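Local coordinates for protein putative phosphomethylpyrimidine kinase (Bacteroides thetaiotaomicron, PDB 3MBH) that probably acts as a pyridoxal kinase of the ribokinase clan, transferring phosphate from ATP to the B6 vitamer pyridoxal, and binds pyridoxal in its pocket, at residues F78-T83 against S234-D239; L108-P113 against T226-I231. All coordinates share one frame; numbering follows the deposited sequence. Where two conformers were deposited one is given.

Interaction 1 (F78-T83 against S234-D239)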
loop_
_atom_site.group_PDB
_atom_site.type_symbol
_atom_site.label_atom_id
_atom_site.label_comp_id
_atom_site.label_asym_id
_atom_site.label_seq_id
_atom_site.Cartn_x
_atom_site.Cartn_y
_atom_site.Cartn_z
ATOM N N PHE A 78 17.365 -15.823 -21.052
ATOM C CA PHE A 78 16.048 -15.236 -20.865
ATOM C C PHE A 78 15.047 -16.212 -20.309
ATOM O O PHE A 78 14.998 -17.348 -20.725
ATOM C CB PHE A 78 15.538 -14.624 -22.167
ATOM C CG PHE A 78 16.440 -13.542 -22.704
ATOM C CD1 PHE A 78 16.562 -12.348 -22.031
ATOM C CD2 PHE A 78 17.187 -13.742 -23.840
ATOM C CE1 PHE A 78 17.415 -11.375 -22.509
ATOM C CE2 PHE A 78 18.017 -12.749 -24.350
ATOM C CZ PHE A 78 18.134 -11.577 -23.703
ATOM N N ASP A 79 14.232 -15.752 -19.386
ATOM C CA ASP A 79 13.141 -16.556 -18.824
ATOM C C ASP A 79 11.937 -16.490 -19.730
ATOM O O ASP A 79 11.086 -17.384 -19.721
ATOM C CB ASP A 79 12.838 -16.045 -17.442
ATOM C CG ASP A 79 14.078 -16.102 -16.550
ATOM O OD1 ASP A 79 14.420 -17.228 -16.198
ATOM O OD2 ASP A 79 14.748 -15.057 -16.289
ATOM N N ALA A 80 11.878 -15.441 -20.549
ATOM C CA ALA A 80 10.816 -15.336 -21.507
ATOM C C ALA A 80 11.240 -14.519 -22.688
ATOM O O ALA A 80 12.162 -13.749 -22.579
ATOM C CB ALA A 80 9.585 -14.745 -20.875
ATOM N N ILE A 81 10.567 -14.730 -23.819
ATOM C CA ILE A 81 10.752 -13.951 -25.044
ATOM C C ILE A 81 9.352 -13.551 -25.511
ATOM O O ILE A 81 8.451 -14.394 -25.638
ATOM C CB ILE A 81 11.450 -14.728 -26.190
ATOM C CG1 ILE A 81 12.818 -15.221 -25.722
ATOM C CG2 ILE A 81 11.529 -13.832 -27.493
ATOM C CD1 ILE A 81 13.574 -16.115 -26.670
ATOM N N TYR A 82 9.192 -12.235 -25.731
ATOM C CA TYR A 82 7.887 -11.661 -26.007
ATOM C C TYR A 82 8.043 -10.771 -27.206
ATOM O O TYR A 82 8.717 -9.729 -27.148
ATOM C CB TYR A 82 7.402 -10.905 -24.748
ATOM C CG TYR A 82 6.264 -9.922 -24.897
ATOM C CD1 TYR A 82 5.345 -10.014 -25.939
ATOM C CD2 TYR A 82 6.060 -8.926 -23.945
ATOM C CE1 TYR A 82 4.351 -9.085 -26.085
ATOM C CE2 TYR A 82 5.042 -8.005 -24.077
ATOM C CZ TYR A 82 4.174 -8.096 -25.114
ATOM O OH TYR A 82 3.151 -7.186 -25.285
ATOM N N THR A 83 7.327 -11.126 -28.258
ATOM C CA THR A 83 7.442 -10.436 -29.510
ATOM C C THR A 83 6.182 -9.681 -29.849
ATOM O O THR A 83 5.076 -10.095 -29.486
ATOM C CB THR A 83 7.769 -11.425 -30.696
ATOM O OG1 THR A 83 6.593 -12.147 -31.099
ATOM C CG2 THR A 83 8.842 -12.365 -30.314
ATOM N N SER A 234 1.626 -11.809 -15.747
ATOM C CA SER A 234 0.751 -12.588 -14.861
ATOM C C SER A 234 1.088 -14.082 -14.946
ATOM O O SER A 234 1.170 -14.772 -13.906
ATOM C CB SER A 234 -0.721 -12.256 -15.192
ATOM O OG SER A 234 -1.646 -13.228 -14.765
ATOM N N LEU A 235 1.263 -14.596 -16.165
ATOM C CA LEU A 235 1.638 -16.023 -16.349
ATOM C C LEU A 235 3.021 -16.272 -15.709
ATOM O O LEU A 235 3.201 -17.248 -15.011
ATOM C CB LEU A 235 1.615 -16.427 -17.823
ATOM C CG LEU A 235 0.228 -16.429 -18.535
ATOM C CD1 LEU A 235 0.361 -16.709 -20.016
ATOM C CD2 LEU A 235 -0.757 -17.460 -17.846
HETATM N N MSE A 236 3.969 -15.359 -15.917
HETATM C CA MSE A 236 5.284 -15.507 -15.282
HETATM C C MSE A 236 5.244 -15.415 -13.771
HETATM O O MSE A 236 6.086 -15.997 -13.112
HETATM C CB MSE A 236 6.266 -14.499 -15.830
HETATM C CG MSE A 236 6.594 -14.764 -17.279
HETATM SE SE MSE A 236 7.814 -13.437 -17.955
HETATM C CE MSE A 236 9.440 -14.183 -17.237
ATOM N N GLN A 237 4.246 -14.729 -13.210
ATOM C CA GLN A 237 4.059 -14.753 -11.760
ATOM C C GLN A 237 3.356 -16.070 -11.256
ATOM O O GLN A 237 3.125 -16.240 -10.073
ATOM C CB GLN A 237 3.297 -13.519 -11.269
ATOM C CG GLN A 237 4.074 -12.244 -11.384
ATOM C CD GLN A 237 3.254 -11.050 -11.006
ATOM O OE1 GLN A 237 2.052 -11.182 -10.797
ATOM N NE2 GLN A 237 3.893 -9.870 -10.907
ATOM N N GLY A 238 3.005 -16.982 -12.160
ATOM C CA GLY A 238 2.320 -18.234 -11.782
ATOM C C GLY A 238 0.799 -18.121 -11.746
ATOM O O GLY A 238 0.133 -19.004 -11.181
ATOM N N ASP A 239 0.221 -17.044 -12.289
ATOM C CA ASP A 239 -1.247 -16.941 -12.296
ATOM C C ASP A 239 -1.775 -17.940 -13.332
ATOM O O ASP A 239 -1.091 -18.267 -14.314
ATOM C CB ASP A 239 -1.751 -15.542 -12.633
ATOM C CG ASP A 239 -1.306 -14.472 -11.633
ATOM O OD1 ASP A 239 -0.787 -14.813 -10.568
ATOM O OD2 ASP A 239 -1.403 -13.255 -11.977
#
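Met236, a selenomethionine modelled in two conformations of which one is described, lays its SE and CE over the methyl of Ala80 and the CB of Asp79. In this ribokinase-like fold, helix 223-236 rests on the central sheet, and Met236, in its last turn, reaches the start of strand 80-83. The side chain runs extended through chi2 (179°) and then bends at chi3 (80°); in this conformer SE and CE both lie 3.7 Å from Ala80 CB, and CE is 3.9 Å from Asp79 CB. Alanine suits this buried spot because its single methyl lets the long, flexible side chain settle close to the strand; Ile10 and Leu108 on the flanking strands extend the apolar surface beneath it. The carboxylate of Asp79 leads away from the helix, and its OD2 accepts a bond from Lys9 N. After Met236 the helix closes in a Schellman motif, with Gly238 at positive phi, a conformation that glycine adopts readily. Asp239 N bonds back to Ser234 O at 2.9 Å. The same two residues are joined by their side chains: Ser234 OG donates to Asp239 OD2 at 2.8 Å, approaching from the anti side, 22° out of the carboxylate plane.

Interaction 2 (L108-P113 against T226-I231)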
loop_
_atom_site.group_PDB
_atom_site.type_symbol
_atom_site.label_atom_id
_atom_site.label_comp_id
_atom_site.label_asym_id
_atom_site.label_seq_id
_atom_site.Cartn_x
_atom_site.Cartn_y
_atom_site.Cartn_z
ATOM N N LEU A 108 8.941 -19.147 -21.565
ATOM C CA LEU A 108 7.625 -18.761 -22.005
ATOM C C LEU A 108 7.926 -17.931 -23.235
ATOM O O LEU A 108 8.654 -16.956 -23.117
ATOM C CB LEU A 108 6.995 -17.908 -20.906
ATOM C CG LEU A 108 5.604 -17.377 -21.211
ATOM C CD1 LEU A 108 4.601 -18.498 -21.305
ATOM C CD2 LEU A 108 5.246 -16.355 -20.160
ATOM N N ILE A 109 7.464 -18.384 -24.390
ATOM C CA ILE A 109 7.565 -17.673 -25.634
ATOM C C ILE A 109 6.160 -17.123 -25.944
ATOM O O ILE A 109 5.170 -17.898 -26.111
ATOM C CB ILE A 109 8.089 -18.560 -26.817
ATOM C CG1 ILE A 109 9.379 -19.309 -26.432
ATOM C CG2 ILE A 109 8.253 -17.728 -28.069
ATOM C CD1 ILE A 109 10.549 -18.425 -25.780
ATOM N N VAL A 110 6.080 -15.790 -25.978
ATOM C CA VAL A 110 4.846 -15.087 -26.256
ATOM C C VAL A 110 4.975 -14.297 -27.537
ATOM O O VAL A 110 5.912 -13.485 -27.678
ATOM C CB VAL A 110 4.466 -14.136 -25.095
ATOM C CG1 VAL A 110 3.114 -13.394 -25.400
ATOM C CG2 VAL A 110 4.382 -14.893 -23.790
ATOM N N ALA A 111 4.038 -14.493 -28.475
ATOM C CA ALA A 111 4.042 -13.706 -29.675
ATOM C C ALA A 111 2.678 -13.060 -29.798
ATOM O O ALA A 111 1.638 -13.756 -29.912
ATOM C CB ALA A 111 4.357 -14.551 -30.937
ATOM N N ASP A 112 2.683 -11.733 -29.772
ATOM C CA ASP A 112 1.544 -10.973 -30.201
ATOM C C ASP A 112 1.699 -10.810 -31.723
ATOM O O ASP A 112 2.650 -10.205 -32.191
ATOM C CB ASP A 112 1.498 -9.614 -29.444
ATOM C CG ASP A 112 0.289 -8.767 -29.820
ATOM O OD1 ASP A 112 -0.428 -9.102 -30.816
ATOM O OD2 ASP A 112 0.053 -7.721 -29.132
ATOM N N PRO A 113 0.801 -11.426 -32.515
ATOM C CA PRO A 113 0.961 -11.372 -33.960
ATOM C C PRO A 113 0.498 -10.023 -34.548
ATOM O O PRO A 113 -0.509 -9.979 -35.258
ATOM C CB PRO A 113 0.092 -12.552 -34.447
ATOM C CG PRO A 113 -1.030 -12.563 -33.479
ATOM C CD PRO A 113 -0.440 -12.102 -32.129
ATOM N N THR A 226 -0.529 -3.523 -24.202
ATOM C CA THR A 226 -0.810 -3.486 -22.757
ATOM C C THR A 226 -1.393 -4.823 -22.323
ATOM O O THR A 226 -0.950 -5.411 -21.334
ATOM C CB THR A 226 -1.803 -2.375 -22.400
ATOM O OG1 THR A 226 -1.194 -1.129 -22.655
ATOM C CG2 THR A 226 -2.226 -2.449 -20.926
ATOM N N PHE A 227 -2.362 -5.314 -23.079
ATOM C CA PHE A 227 -2.965 -6.610 -22.808
ATOM C C PHE A 227 -1.943 -7.768 -22.709
ATOM O O PHE A 227 -1.936 -8.539 -21.759
ATOM C CB PHE A 227 -4.016 -6.953 -23.880
ATOM C CG PHE A 227 -4.671 -8.293 -23.670
ATOM C CD1 PHE A 227 -5.765 -8.415 -22.854
ATOM C CD2 PHE A 227 -4.164 -9.441 -24.279
ATOM C CE1 PHE A 227 -6.346 -9.673 -22.628
ATOM C CE2 PHE A 227 -4.742 -10.710 -24.060
ATOM C CZ PHE A 227 -5.830 -10.815 -23.252
ATOM N N THR A 228 -1.092 -7.865 -23.719
ATOM C CA THR A 228 -0.136 -8.965 -23.823
ATOM C C THR A 228 0.957 -8.835 -22.784
ATOM O O THR A 228 1.371 -9.860 -22.218
ATOM C CB THR A 228 0.384 -9.163 -25.300
ATOM O OG1 THR A 228 -0.767 -9.307 -26.152
ATOM C CG2 THR A 228 1.343 -10.409 -25.411
ATOM N N SER A 229 1.350 -7.593 -22.455
ATOM C CA SER A 229 2.347 -7.343 -21.404
ATOM C C SER A 229 1.804 -7.829 -20.027
ATOM O O SER A 229 2.518 -8.536 -19.274
ATOM C CB SER A 229 2.691 -5.845 -21.308
ATOM O OG SER A 229 3.478 -5.405 -22.395
ATOM N N VAL A 230 0.530 -7.531 -19.739
ATOM C CA VAL A 230 -0.053 -7.999 -18.470
ATOM C C VAL A 230 -0.221 -9.514 -18.471
ATOM O O VAL A 230 0.095 -10.180 -17.482
ATOM C CB VAL A 230 -1.334 -7.262 -18.078
ATOM C CG1 VAL A 230 -1.859 -7.880 -16.757
ATOM C CG2 VAL A 230 -1.059 -5.725 -17.938
ATOM N N ILE A 231 -0.648 -10.074 -19.600
ATOM C CA ILE A 231 -0.746 -11.537 -19.710
ATOM C C ILE A 231 0.620 -12.217 -19.429
ATOM O O ILE A 231 0.700 -13.168 -18.645
ATOM C CB ILE A 231 -1.333 -12.013 -21.061
ATOM C CG1 ILE A 231 -2.792 -11.560 -21.171
ATOM C CG2 ILE A 231 -1.202 -13.577 -21.222
ATOM C CD1 ILE A 231 -3.856 -12.340 -20.362
#
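Helix 223-236, which begins in the Gly-Thr-Gly-Asp sequence ending at Asp225, meets the C-terminal end of strand 108-111 chiefly through one residue, Thr228. Its two branches divide the work. The methyl CG2 presses against Val110 CG1 at 3.5 Å, tighter than the usual carbon-carbon contact, with the two side chains lying antiparallel, side by side. Val110 has CG1 anti to its own nitrogen (chi1 -179°), and this sends that methyl to the threonine. A beta-branched valine suits a central strand, offering the helix a compact apolar surface. The arrangement is that of the ribokinase fold, where helices cover a largely parallel sheet and the active-site loops gather at the C-terminal ends of the strands. Just past the strand, Asp112 also turns its CB toward the helix, and its OD2 comes 3.5 Å from Thr228 OG1, a polar approach rather than a good hydrogen bond. The hydroxyl is satisfied elsewhere: it bonds to Gly224 O, in the preceding turn of its own helix, and to Thr144 OG1. Threonine thus fits this buried place doubly, with a polar branch joining the helix to the neighbouring loop and an apolar one packed on the strand. The side chain of Asp112 lies about 5 Å from the bound pyridoxal, and the CB of this aspartate also packs on the threonine methyl, 4.1 Å from Thr228 CG2.

Both contacts set helix 223-236 against adjacent parallel strands of one sheet, their centres about 8 Å apart. Interaction 2 uses the earlier part of the helix, soon after the pocket residue Asp225, and interaction 1 its last turn, farther from the pyridoxal. The strands are joined directly: Val110 N probably bonds to Ile81 O at 2.8 Å, and Thr83 N probably to Val110 O, also at 2.8 Å. Val110 therefore serves the sheet through its backbone and the helix through its side chain. Met236 of interaction 1 also touches Leu108, and Ala80 CB packs 3.3 Å from Leu108 O. In the sequence, the segments of interaction 2 both fall between those of interaction 1.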